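Local coordinates for protein 4-alpha-glucanotransferase (Corynebacterium glutamicum, PDB 5B68) that belongs to the amylomaltases, also called disproportionating enzymes, which carry a TIM barrel, here with a beta-sandwich domain ahead of it in the chain, at residues Arg109-Val114 against Ala131-Pro136; Ile284-Val289 against Asn672-Leu677; Thr18-Tyr23 against Thr479-Arg484; Ile531-His536 against Gln596-Ile601. One frame throughout, in Å; residues are numbered along the deposited sequence.

Contact 1 (Arg109-Val114 against Ala131-Pro136); sequences RDVSQV and ASFKIP. With SO4 (sulfate ion), chain L.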
# COMPACT_ATOMS: atom_id res chain seq x y z
N ARG A 109 -31.47 -13.57 -5.94
CA ARG A 109 -31.69 -13.23 -7.35
C ARG A 109 -31.48 -14.45 -8.29
O ARG A 109 -30.78 -15.42 -7.97
CB ARG A 109 -30.78 -12.05 -7.79
CG ARG A 109 -30.98 -10.70 -7.07
CD ARG A 109 -32.36 -10.05 -7.32
NE ARG A 109 -32.58 -9.89 -8.73
CZ ARG A 109 -32.15 -8.88 -9.50
NH1 ARG A 109 -32.38 -8.92 -10.80
NH2 ARG A 109 -31.52 -7.82 -8.99
N ASP A 110 -32.06 -14.38 -9.49
CA ASP A 110 -31.94 -15.42 -10.50
C ASP A 110 -30.89 -15.07 -11.54
O ASP A 110 -30.53 -13.91 -11.70
CB ASP A 110 -33.28 -15.60 -11.23
CG ASP A 110 -34.33 -16.32 -10.38
OD1 ASP A 110 -33.98 -17.22 -9.56
OD2 ASP A 110 -35.51 -16.01 -10.56
N VAL A 111 -30.43 -16.08 -12.26
CA VAL A 111 -29.63 -15.95 -13.43
C VAL A 111 -30.49 -16.49 -14.55
O VAL A 111 -31.54 -17.06 -14.24
CB VAL A 111 -28.31 -16.73 -13.34
CG1 VAL A 111 -27.46 -16.11 -12.25
CG2 VAL A 111 -28.57 -18.21 -13.11
N SER A 112 -30.06 -16.26 -15.78
CA SER A 112 -30.70 -16.77 -17.00
C SER A 112 -29.72 -17.62 -17.78
O SER A 112 -28.56 -17.21 -17.99
CB SER A 112 -31.09 -15.60 -17.95
OG SER A 112 -31.80 -14.67 -17.17
N GLN A 113 -30.19 -18.78 -18.25
CA GLN A 113 -29.39 -19.61 -19.09
C GLN A 113 -29.24 -19.01 -20.48
O GLN A 113 -30.18 -18.41 -21.04
CB GLN A 113 -29.93 -21.03 -19.17
CG GLN A 113 -28.87 -21.97 -19.79
CD GLN A 113 -29.21 -23.45 -19.68
OE1 GLN A 113 -30.26 -23.81 -19.14
NE2 GLN A 113 -28.37 -24.27 -20.20
N VAL A 114 -28.05 -19.12 -21.02
CA VAL A 114 -27.82 -18.70 -22.41
C VAL A 114 -27.13 -19.76 -23.22
O VAL A 114 -26.60 -20.72 -22.70
CB VAL A 114 -27.05 -17.35 -22.54
CG1 VAL A 114 -27.82 -16.17 -21.96
CG2 VAL A 114 -25.72 -17.42 -21.87
N ALA A 131 -22.64 -25.57 -19.26
CA ALA A 131 -23.74 -24.61 -19.55
C ALA A 131 -23.28 -23.19 -19.29
O ALA A 131 -22.25 -22.99 -18.67
CB ALA A 131 -24.92 -24.97 -18.70
N SER A 132 -23.96 -22.23 -19.88
CA SER A 132 -23.68 -20.80 -19.66
C SER A 132 -24.83 -20.11 -19.02
O SER A 132 -26.05 -20.35 -19.35
CB SER A 132 -23.25 -20.06 -20.93
OG SER A 132 -21.97 -20.46 -21.45
N PHE A 133 -24.53 -19.26 -18.05
CA PHE A 133 -25.57 -18.45 -17.40
C PHE A 133 -25.13 -16.98 -17.38
O PHE A 133 -23.93 -16.67 -17.46
CB PHE A 133 -25.90 -18.91 -15.99
CG PHE A 133 -26.48 -20.29 -15.93
CD1 PHE A 133 -25.62 -21.38 -15.92
CD2 PHE A 133 -27.83 -20.51 -15.95
CE1 PHE A 133 -26.11 -22.67 -15.91
CE2 PHE A 133 -28.35 -21.80 -15.91
CZ PHE A 133 -27.49 -22.89 -15.87
N LYS A 134 -26.11 -16.11 -17.29
CA LYS A 134 -25.97 -14.69 -17.40
C LYS A 134 -26.49 -14.06 -16.15
O LYS A 134 -27.63 -14.30 -15.70
CB LYS A 134 -26.80 -14.22 -18.60
CG LYS A 134 -26.50 -12.84 -19.08
CD LYS A 134 -27.19 -12.56 -20.43
CE LYS A 134 -28.69 -12.80 -20.41
NZ LYS A 134 -29.32 -12.55 -21.75
N ILE A 135 -25.69 -13.22 -15.53
CA ILE A 135 -26.16 -12.45 -14.42
C ILE A 135 -27.05 -11.26 -14.87
O ILE A 135 -26.83 -10.74 -15.95
CB ILE A 135 -25.04 -11.96 -13.47
CG1 ILE A 135 -24.14 -10.92 -14.14
CG2 ILE A 135 -24.17 -13.13 -13.02
CD1 ILE A 135 -23.12 -10.34 -13.14
N PRO A 136 -27.95 -10.83 -14.00
CA PRO A 136 -28.77 -9.64 -14.22
C PRO A 136 -27.89 -8.41 -14.23
O PRO A 136 -26.88 -8.40 -13.57
CB PRO A 136 -29.68 -9.59 -13.00
CG PRO A 136 -29.57 -10.90 -12.34
CD PRO A 136 -28.25 -11.47 -12.72
S SO4 L . -35.08 -12.03 -10.26
O1 SO4 L . -35.24 -13.03 -9.15
O2 SO4 L . -35.68 -12.61 -11.49
O3 SO4 L . -33.65 -11.70 -10.52
O4 SO4 L . -35.78 -10.77 -9.86
O HOH W 1 -30.19 -12.95 -16.07
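Ser112 and Lys134 form an antiparallel hydrogen-bonded pair between adjacent strands 108-114 and 126-134. Ser112 N donates to Lys134 O at 3.1 Å, and Lys134 N returns a bond to Ser112 O at 2.8 Å. A water donates to Lys134 O as well and bonds Ser112 OG, which adds a second grip on that carbonyl. One step on, Gln113 and Phe133 make a non-hydrogen-bonded pair with CA atoms 4.3 Å apart. CG of Gln113, anti to its backbone N (chi1 -166°), lies over one face of the Phe133 ring, while Gln113 CB is 3.7 Å from Phe133 CE2. Val111, in the break of its strand, crosses Phe133 at about a right angle and brings CG2 to 3.7 Å from Phe133 CD2. Both strands belong to the MalQ N-terminal beta sandwich, where the buried Phe133 ring also meets Val99 of strand 98-102 and Phe87 and Val89 of strand 86-92. On the other face of the sheet, Lys134 bends at chi3 (54°), and Val114 CG1 touches its CE at 3.8 Å. Past the paired residues, Pro136 CG packs 3.2 Å from Asp110 O. Arg109 NE, Arg109 NH1 and Asp110 N all donate to O3 of a sulfate, probably from the crystallisation liquor; Arg109 NE is at 2.8 Å, and NH1 also forms a salt bridge with Asp138.

Contact 2 (Ile284-Val289 against Asn672-Leu677); sequences IERNDV and NWCIPL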
# COMPACT_ATOMS: atom_id res chain seq x y z
N ILE A 284 15.39 8.17 15.38
CA ILE A 284 14.25 7.58 16.07
C ILE A 284 14.61 6.11 16.43
O ILE A 284 15.06 5.39 15.54
CB ILE A 284 13.00 7.55 15.14
CG1 ILE A 284 12.51 8.96 14.73
CG2 ILE A 284 11.84 6.83 15.83
CD1 ILE A 284 11.99 9.76 15.89
N GLU A 285 14.34 5.69 17.67
CA GLU A 285 14.55 4.27 18.11
C GLU A 285 13.19 3.69 18.48
O GLU A 285 12.60 4.03 19.51
CB GLU A 285 15.56 4.10 19.27
CG GLU A 285 15.77 2.64 19.73
CD GLU A 285 16.10 1.62 18.60
OE1 GLU A 285 17.31 1.53 18.23
OE2 GLU A 285 15.18 0.90 18.04
N ARG A 286 12.71 2.81 17.61
CA ARG A 286 11.41 2.20 17.81
C ARG A 286 11.51 1.16 18.92
O ARG A 286 10.55 0.99 19.69
CB ARG A 286 10.96 1.57 16.53
CG ARG A 286 10.54 2.55 15.44
CD ARG A 286 10.24 1.85 14.16
NE ARG A 286 9.70 2.79 13.17
CZ ARG A 286 10.41 3.63 12.42
NH1 ARG A 286 9.78 4.47 11.62
NH2 ARG A 286 11.73 3.69 12.47
N ASN A 287 12.66 0.47 19.02
CA ASN A 287 12.66 -0.75 19.88
C ASN A 287 12.43 -0.49 21.32
O ASN A 287 11.57 -1.13 21.92
CB ASN A 287 13.86 -1.67 19.63
CG ASN A 287 13.81 -2.28 18.24
OD1 ASN A 287 12.72 -2.52 17.70
ND2 ASN A 287 14.98 -2.53 17.65
N ASP A 288 13.15 0.44 21.94
CA ASP A 288 12.88 0.69 23.39
C ASP A 288 11.55 1.38 23.66
O ASP A 288 10.88 1.09 24.64
CB ASP A 288 14.06 1.36 24.14
CG ASP A 288 14.54 2.63 23.49
OD1 ASP A 288 13.97 3.11 22.49
OD2 ASP A 288 15.55 3.16 23.97
N VAL A 289 11.14 2.24 22.75
CA VAL A 289 9.77 2.83 22.84
C VAL A 289 8.68 1.73 22.79
O VAL A 289 7.76 1.72 23.62
CB VAL A 289 9.48 3.87 21.72
CG1 VAL A 289 8.04 4.41 21.85
CG2 VAL A 289 10.47 5.06 21.82
N ASN A 672 17.41 4.96 7.40
CA ASN A 672 16.17 5.11 6.69
C ASN A 672 15.03 4.91 7.66
O ASN A 672 15.10 4.08 8.54
CB ASN A 672 16.06 4.07 5.57
CG ASN A 672 17.14 4.21 4.52
OD1 ASN A 672 17.34 5.27 3.98
ND2 ASN A 672 17.83 3.13 4.24
N TRP A 673 14.02 5.76 7.52
CA TRP A 673 12.79 5.65 8.26
C TRP A 673 12.93 6.04 9.73
O TRP A 673 12.05 5.79 10.51
CB TRP A 673 12.20 4.26 8.13
CG TRP A 673 12.23 3.73 6.76
CD1 TRP A 673 12.97 2.70 6.30
CD2 TRP A 673 11.48 4.21 5.64
NE1 TRP A 673 12.73 2.50 4.98
CE2 TRP A 673 11.82 3.42 4.55
CE3 TRP A 673 10.55 5.24 5.47
CZ2 TRP A 673 11.28 3.61 3.30
CZ3 TRP A 673 10.02 5.42 4.22
CH2 TRP A 673 10.38 4.62 3.15
N CYS A 674 14.05 6.63 10.07
CA CYS A 674 14.35 7.04 11.44
C CYS A 674 14.68 8.52 11.66
O CYS A 674 15.19 8.88 12.69
CB CYS A 674 15.51 6.20 11.97
SG CYS A 674 15.16 4.43 11.96
N ILE A 675 14.40 9.35 10.67
CA ILE A 675 14.84 10.74 10.69
C ILE A 675 13.74 11.65 11.22
O ILE A 675 12.77 11.88 10.54
CB ILE A 675 15.22 11.21 9.27
CG1 ILE A 675 16.26 10.28 8.63
CG2 ILE A 675 15.69 12.65 9.26
CD1 ILE A 675 17.57 10.17 9.36
N PRO A 676 13.90 12.17 12.44
CA PRO A 676 12.87 13.06 13.05
C PRO A 676 12.74 14.41 12.33
O PRO A 676 13.69 14.86 11.64
CB PRO A 676 13.37 13.29 14.44
CG PRO A 676 14.84 13.24 14.28
CD PRO A 676 15.13 12.19 13.25
N LEU A 677 11.56 15.00 12.39
CA LEU A 677 11.28 16.24 11.63
C LEU A 677 12.15 17.36 12.23
O LEU A 677 12.04 17.66 13.43
CB LEU A 677 9.78 16.60 11.77
CG LEU A 677 9.31 17.82 10.95
CD1 LEU A 677 9.39 17.55 9.46
CD2 LEU A 677 7.91 18.27 11.41
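The Arg286 guanidinium meets Trp673 O and Cys674 SG at its edge, close to its own plane, and it also makes a cation-pi contact with Tyr185. This is the start of helix 286-301, where Glu285 is the N-cap residue and its OE2 accepts from Asn287 N. The helix start docks on a loop that follows helix 650-654, within the part of the chain assigned to the TIM-barrel family. NH1 and NH2 of Arg286 converge end-on on the single atom Trp673 O, each at 2.9 Å. The two donors reach the carbonyl differently: NH1 lies in its plane, whereas NH2 stands 47° above it. The Arg286 chain is extended from CG to NE, which carries the guanidinium across to the loop. Arg286 NH2 also forms a salt bridge with Asp232 and approaches Cys674 SG at 3.5 Å. The Trp673 side chain turns off from the contact, about 4 Å at nearest atoms from a sulfate probably from the crystallisation liquor. A backbone bond, Ile284 N to Cys674 O at 2.8 Å with 170° at the hydrogen, ties the two segments together. Beyond it, Ile284 and Pro676 pass alongside in opposite senses, with Ile284 CD1 4.1 Å from Pro676 CB.

Contact 3 (Thr18-Tyr23 against Thr479-Arg484); sequences TSYTDY and TGTYIR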
# COMPACT_ATOMS: atom_id res chain seq x y z
N THR A 18 6.84 -15.21 -20.79
CA THR A 18 8.04 -15.91 -21.37
C THR A 18 9.11 -14.97 -21.92
O THR A 18 10.20 -15.40 -22.34
CB THR A 18 7.62 -16.85 -22.48
OG1 THR A 18 7.03 -16.11 -23.55
CG2 THR A 18 6.61 -17.91 -21.96
N SER A 19 8.76 -13.69 -22.00
CA SER A 19 9.76 -12.65 -22.27
C SER A 19 9.25 -11.32 -21.75
O SER A 19 8.07 -11.20 -21.47
CB SER A 19 9.97 -12.51 -23.78
OG SER A 19 8.74 -12.24 -24.42
N TYR A 20 10.12 -10.32 -21.67
CA TYR A 20 9.69 -8.98 -21.22
C TYR A 20 10.70 -7.92 -21.68
O TYR A 20 11.79 -8.27 -22.18
CB TYR A 20 9.47 -8.97 -19.69
CG TYR A 20 10.68 -9.29 -18.90
CD1 TYR A 20 11.54 -8.30 -18.49
CD2 TYR A 20 10.97 -10.62 -18.54
CE1 TYR A 20 12.69 -8.61 -17.77
CE2 TYR A 20 12.09 -10.91 -17.81
CZ TYR A 20 12.95 -9.92 -17.45
OH TYR A 20 14.07 -10.24 -16.76
N THR A 21 10.34 -6.67 -21.48
CA THR A 21 11.28 -5.60 -21.64
C THR A 21 11.58 -5.09 -20.25
O THR A 21 10.70 -4.93 -19.43
CB THR A 21 10.72 -4.48 -22.51
OG1 THR A 21 10.32 -5.03 -23.77
CG2 THR A 21 11.79 -3.45 -22.75
N ASP A 22 12.86 -4.90 -19.98
CA ASP A 22 13.27 -4.45 -18.67
C ASP A 22 13.04 -2.94 -18.49
O ASP A 22 12.52 -2.27 -19.37
CB ASP A 22 14.72 -4.82 -18.39
CG ASP A 22 15.68 -4.13 -19.31
OD1 ASP A 22 15.26 -3.20 -20.02
OD2 ASP A 22 16.85 -4.52 -19.31
N TYR A 23 13.39 -2.44 -17.32
CA TYR A 23 13.24 -1.04 -17.02
C TYR A 23 14.25 -0.16 -17.76
O TYR A 23 14.16 1.06 -17.72
CB TYR A 23 13.27 -0.80 -15.51
CG TYR A 23 11.94 -1.06 -14.83
CD1 TYR A 23 10.83 -1.44 -15.55
CD2 TYR A 23 11.81 -0.94 -13.47
CE1 TYR A 23 9.63 -1.68 -14.94
CE2 TYR A 23 10.61 -1.17 -12.85
CZ TYR A 23 9.53 -1.54 -13.59
OH TYR A 23 8.34 -1.77 -12.97
N THR A 479 16.95 -13.09 -13.03
CA THR A 479 16.32 -14.36 -13.29
C THR A 479 14.80 -14.34 -13.21
O THR A 479 14.20 -15.39 -13.38
CB THR A 479 16.86 -15.48 -12.39
OG1 THR A 479 16.43 -15.34 -11.02
CG2 THR A 479 18.41 -15.47 -12.46
N GLY A 480 14.19 -13.18 -13.00
CA GLY A 480 12.75 -13.14 -12.83
C GLY A 480 11.96 -12.99 -14.10
O GLY A 480 12.48 -12.98 -15.25
N THR A 481 10.65 -12.94 -13.88
CA THR A 481 9.70 -12.70 -14.93
C THR A 481 8.40 -12.14 -14.34
O THR A 481 8.34 -11.97 -13.12
CB THR A 481 9.43 -13.97 -15.74
OG1 THR A 481 8.70 -13.60 -16.89
CG2 THR A 481 8.71 -15.05 -14.97
N TYR A 482 7.44 -11.83 -15.19
CA TYR A 482 6.17 -11.29 -14.78
C TYR A 482 5.15 -12.39 -14.61
O TYR A 482 5.10 -13.31 -15.38
CB TYR A 482 5.66 -10.29 -15.82
CG TYR A 482 6.34 -8.96 -15.70
CD1 TYR A 482 5.98 -8.09 -14.70
CD2 TYR A 482 7.38 -8.62 -16.53
CE1 TYR A 482 6.61 -6.89 -14.55
CE2 TYR A 482 8.02 -7.41 -16.39
CZ TYR A 482 7.63 -6.56 -15.40
OH TYR A 482 8.24 -5.35 -15.23
N ILE A 483 4.35 -12.28 -13.56
CA ILE A 483 3.12 -13.07 -13.44
C ILE A 483 1.96 -12.13 -13.51
O ILE A 483 1.96 -11.08 -12.89
CB ILE A 483 3.05 -13.93 -12.17
CG1 ILE A 483 3.23 -13.11 -10.91
CG2 ILE A 483 4.10 -15.02 -12.23
CD1 ILE A 483 3.06 -13.99 -9.66
N ARG A 484 0.96 -12.51 -14.30
CA ARG A 484 -0.27 -11.74 -14.54
C ARG A 484 -1.35 -11.98 -13.48
O ARG A 484 -1.52 -13.12 -13.04
CB ARG A 484 -0.77 -12.14 -15.95
CG ARG A 484 -2.13 -11.63 -16.40
CD ARG A 484 -2.34 -11.58 -17.92
NE ARG A 484 -2.00 -12.75 -18.74
CZ ARG A 484 -2.59 -13.93 -18.66
NH1 ARG A 484 -3.53 -14.13 -17.76
NH2 ARG A 484 -2.23 -14.89 -19.49
O HOH W 2 14.74 -13.23 -16.46
O HOH W 3 7.45 -4.12 -12.51
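Tyr20 and Tyr482 form an offset edge-to-face pair: the edge of Tyr482 is turned toward the face of Tyr20, with centroids 5.8 Å apart and planes at 82°. Tyr20 CB sits at the rim of the Tyr482 ring, near its plane, 3.8 Å from Tyr482 CD2. Gly480 O stands 3.3 Å from Tyr20 CE2, oblique to the ring, and Thr481 OG1, which is hydrogen-bonded to Ala17 O, lies 4.1 Å from Tyr20 CD2. Direct hydrogen bonds between the two segments are absent, and waters supply the polar links. One water accepts from Tyr20 OH and donates to Gly480 O at 2.6 Å, bridging the hydroxyl to the backbone. Another bonds both Tyr23 OH and Tyr482 OH, although Tyr23 is poorly ordered and this bridge is less certain. The touching parts of the two segments run at 104° to each other. Strand 19-21 pairs with 27-29 in a small antiparallel sheet, while strand 481-484 is an outer strand of a four-stranded antiparallel sheet. Phe469 on the adjacent strand 467-472 makes edge-to-face contacts with both Tyr20 and Tyr482, and a backbone hydrogen bond between Tyr482 and Ala17 joins the four-stranded sheet to the residue just ahead of Thr18.

Contact 4 (Ile531-His536 against Gln596-Ile601); sequences ILWFEH and QWQAEI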
# COMPACT_ATOMS: atom_id res chain seq x y z
N ILE A 531 5.28 13.85 -9.93
CA ILE A 531 6.29 14.33 -8.97
C ILE A 531 7.17 15.33 -9.74
O ILE A 531 7.78 14.99 -10.77
CB ILE A 531 7.12 13.15 -8.41
CG1 ILE A 531 6.20 12.17 -7.67
CG2 ILE A 531 8.17 13.61 -7.39
CD1 ILE A 531 6.95 10.94 -7.17
N LEU A 532 7.15 16.57 -9.27
CA LEU A 532 7.69 17.69 -10.07
C LEU A 532 9.11 17.32 -10.61
O LEU A 532 9.36 17.43 -11.78
CB LEU A 532 7.82 18.94 -9.18
CG LEU A 532 8.73 20.04 -9.78
CD1 LEU A 532 7.87 20.81 -10.73
CD2 LEU A 532 9.35 20.94 -8.77
N TRP A 533 9.98 16.84 -9.75
CA TRP A 533 11.40 16.65 -10.16
C TRP A 533 11.57 15.61 -11.27
O TRP A 533 12.55 15.66 -12.00
CB TRP A 533 12.27 16.26 -8.98
CG TRP A 533 12.36 17.17 -7.86
CD1 TRP A 533 12.00 16.90 -6.58
CD2 TRP A 533 12.79 18.53 -7.89
NE1 TRP A 533 12.23 17.99 -5.78
CE2 TRP A 533 12.70 19.02 -6.56
CE3 TRP A 533 13.27 19.38 -8.89
CZ2 TRP A 533 13.07 20.31 -6.21
CZ3 TRP A 533 13.61 20.69 -8.56
CH2 TRP A 533 13.50 21.14 -7.23
N PHE A 534 10.60 14.69 -11.42
CA PHE A 534 10.65 13.66 -12.48
C PHE A 534 9.89 13.97 -13.71
O PHE A 534 9.94 13.20 -14.66
CB PHE A 534 10.15 12.31 -11.92
CG PHE A 534 10.82 11.88 -10.66
CD1 PHE A 534 12.18 12.08 -10.46
CD2 PHE A 534 10.11 11.18 -9.69
CE1 PHE A 534 12.80 11.65 -9.29
CE2 PHE A 534 10.73 10.74 -8.50
CZ PHE A 534 12.08 10.96 -8.31
N GLU A 535 9.15 15.08 -13.79
CA GLU A 535 8.19 15.23 -14.87
C GLU A 535 8.79 15.90 -16.09
O GLU A 535 9.44 16.95 -15.96
CB GLU A 535 7.02 16.11 -14.42
CG GLU A 535 6.05 15.49 -13.40
CD GLU A 535 5.52 14.11 -13.80
OE1 GLU A 535 5.52 13.19 -12.93
OE2 GLU A 535 5.13 14.00 -14.97
N HIS A 536 8.54 15.31 -17.27
CA HIS A 536 9.07 15.77 -18.53
C HIS A 536 7.88 16.11 -19.31
O HIS A 536 6.80 15.53 -19.09
CB HIS A 536 9.92 14.65 -19.23
CG HIS A 536 11.21 14.35 -18.56
ND1 HIS A 536 12.41 14.87 -19.01
CD2 HIS A 536 11.52 13.55 -17.52
CE1 HIS A 536 13.39 14.43 -18.24
NE2 HIS A 536 12.88 13.62 -17.33
N GLN A 596 21.42 22.06 -14.15
CA GLN A 596 20.79 22.35 -15.42
C GLN A 596 19.30 21.99 -15.47
O GLN A 596 18.47 22.72 -16.02
CB GLN A 596 21.53 21.61 -16.58
CG GLN A 596 20.95 21.67 -18.00
CD GLN A 596 20.84 23.04 -18.62
OE1 GLN A 596 19.93 23.33 -19.40
NE2 GLN A 596 21.77 23.88 -18.31
N TRP A 597 18.99 20.80 -14.98
CA TRP A 597 17.59 20.35 -14.91
C TRP A 597 16.76 21.29 -13.99
O TRP A 597 15.67 21.72 -14.38
CB TRP A 597 17.59 18.92 -14.33
CG TRP A 597 16.21 18.28 -14.13
CD1 TRP A 597 15.71 17.77 -12.98
CD2 TRP A 597 15.22 18.09 -15.12
NE1 TRP A 597 14.45 17.29 -13.19
CE2 TRP A 597 14.11 17.47 -14.49
CE3 TRP A 597 15.15 18.39 -16.50
CZ2 TRP A 597 12.96 17.15 -15.17
CZ3 TRP A 597 14.00 18.04 -17.19
CH2 TRP A 597 12.91 17.39 -16.50
N GLN A 598 17.29 21.57 -12.80
CA GLN A 598 16.68 22.57 -11.86
C GLN A 598 16.42 23.91 -12.57
O GLN A 598 15.32 24.49 -12.50
CB GLN A 598 17.51 22.75 -10.62
CG GLN A 598 17.46 21.54 -9.69
CD GLN A 598 17.94 21.78 -8.30
OE1 GLN A 598 17.82 22.88 -7.72
NE2 GLN A 598 18.50 20.74 -7.70
N ALA A 599 17.38 24.36 -13.36
CA ALA A 599 17.24 25.66 -14.02
C ALA A 599 16.14 25.64 -14.95
O ALA A 599 15.32 26.56 -15.00
CB ALA A 599 18.57 26.05 -14.74
N GLU A 600 16.06 24.57 -15.74
CA GLU A 600 15.01 24.40 -16.69
C GLU A 600 13.62 24.40 -16.03
O GLU A 600 12.63 24.94 -16.60
CB GLU A 600 15.23 23.11 -17.52
CG GLU A 600 16.28 23.27 -18.62
CD GLU A 600 16.57 21.97 -19.37
OE1 GLU A 600 15.62 21.41 -19.91
OE2 GLU A 600 17.76 21.58 -19.43
N ILE A 601 13.54 23.76 -14.85
CA ILE A 601 12.26 23.72 -14.11
C ILE A 601 11.89 25.11 -13.59
O ILE A 601 10.71 25.53 -13.71
CB ILE A 601 12.36 22.76 -12.90
CG1 ILE A 601 12.40 21.29 -13.40
CG2 ILE A 601 11.18 22.94 -11.94
CD1 ILE A 601 12.64 20.28 -12.28
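Trp597 NE1 donates to Trp533 O at 2.8 Å, with 151° at the hydrogen. The acceptor lies only 10° out of the indole plane, so the bond is made at the ring edge. Glu535 O also stands at that edge, 3.5 Å from Trp597 CH2. CG of Trp597, anti to its backbone N, starts the indole off toward residues 531-536. His536 stacks on the six-membered ring of Trp597 in an offset manner, centroids 4.6 Å apart and planes at 29°, with Trp597 CH2 over one face of the imidazole, toward its rim. Ile601 CD1 serves both indoles: it lies over a face of Trp597, offset toward the rim, and is 3.6 Å from Trp533 CE3. Ile601 CG2 meets Leu532 CD1 at 4.1 Å. Gln598 adds its CG, 4.1 Å from Trp533 CZ3, while its amide bonds Arg624, Asp594 and Tyr568. Trp533 stacks on the Tyr568 ring of helix 565-569. The 3-10 segment 532-534 directly follows strand 528-531 of the parallel eight-stranded barrel sheet and rests on helix 587-607, which comes in the chain between strands 553-556 and 645-649; helix 627-639 adds Leu634 against Leu532 and Trp533, and Phe637 against Leu532.

The four contacts share no helix or strand, and none touches another; contacts 2 and 4, like contacts 3 and 4, come nearest, about 13 Å between nearest atoms. Contacts 2 and 3 are buried, whereas contacts 1 and 4 are partly exposed. Only contact 1 is a beta pairing, set in the N-terminal sandwich with its centre 56 Å from that of contact 2. Contacts 2 and 4 both belong to the TIM-barrel part of the chain, yet one relies on a guanidinium gripping a carbonyl and the other on stacked rings and aliphatic groups around one N-H...O hydrogen bond. Contact 3 joins the N-terminal residues to that part through aromatic edges and water bridges.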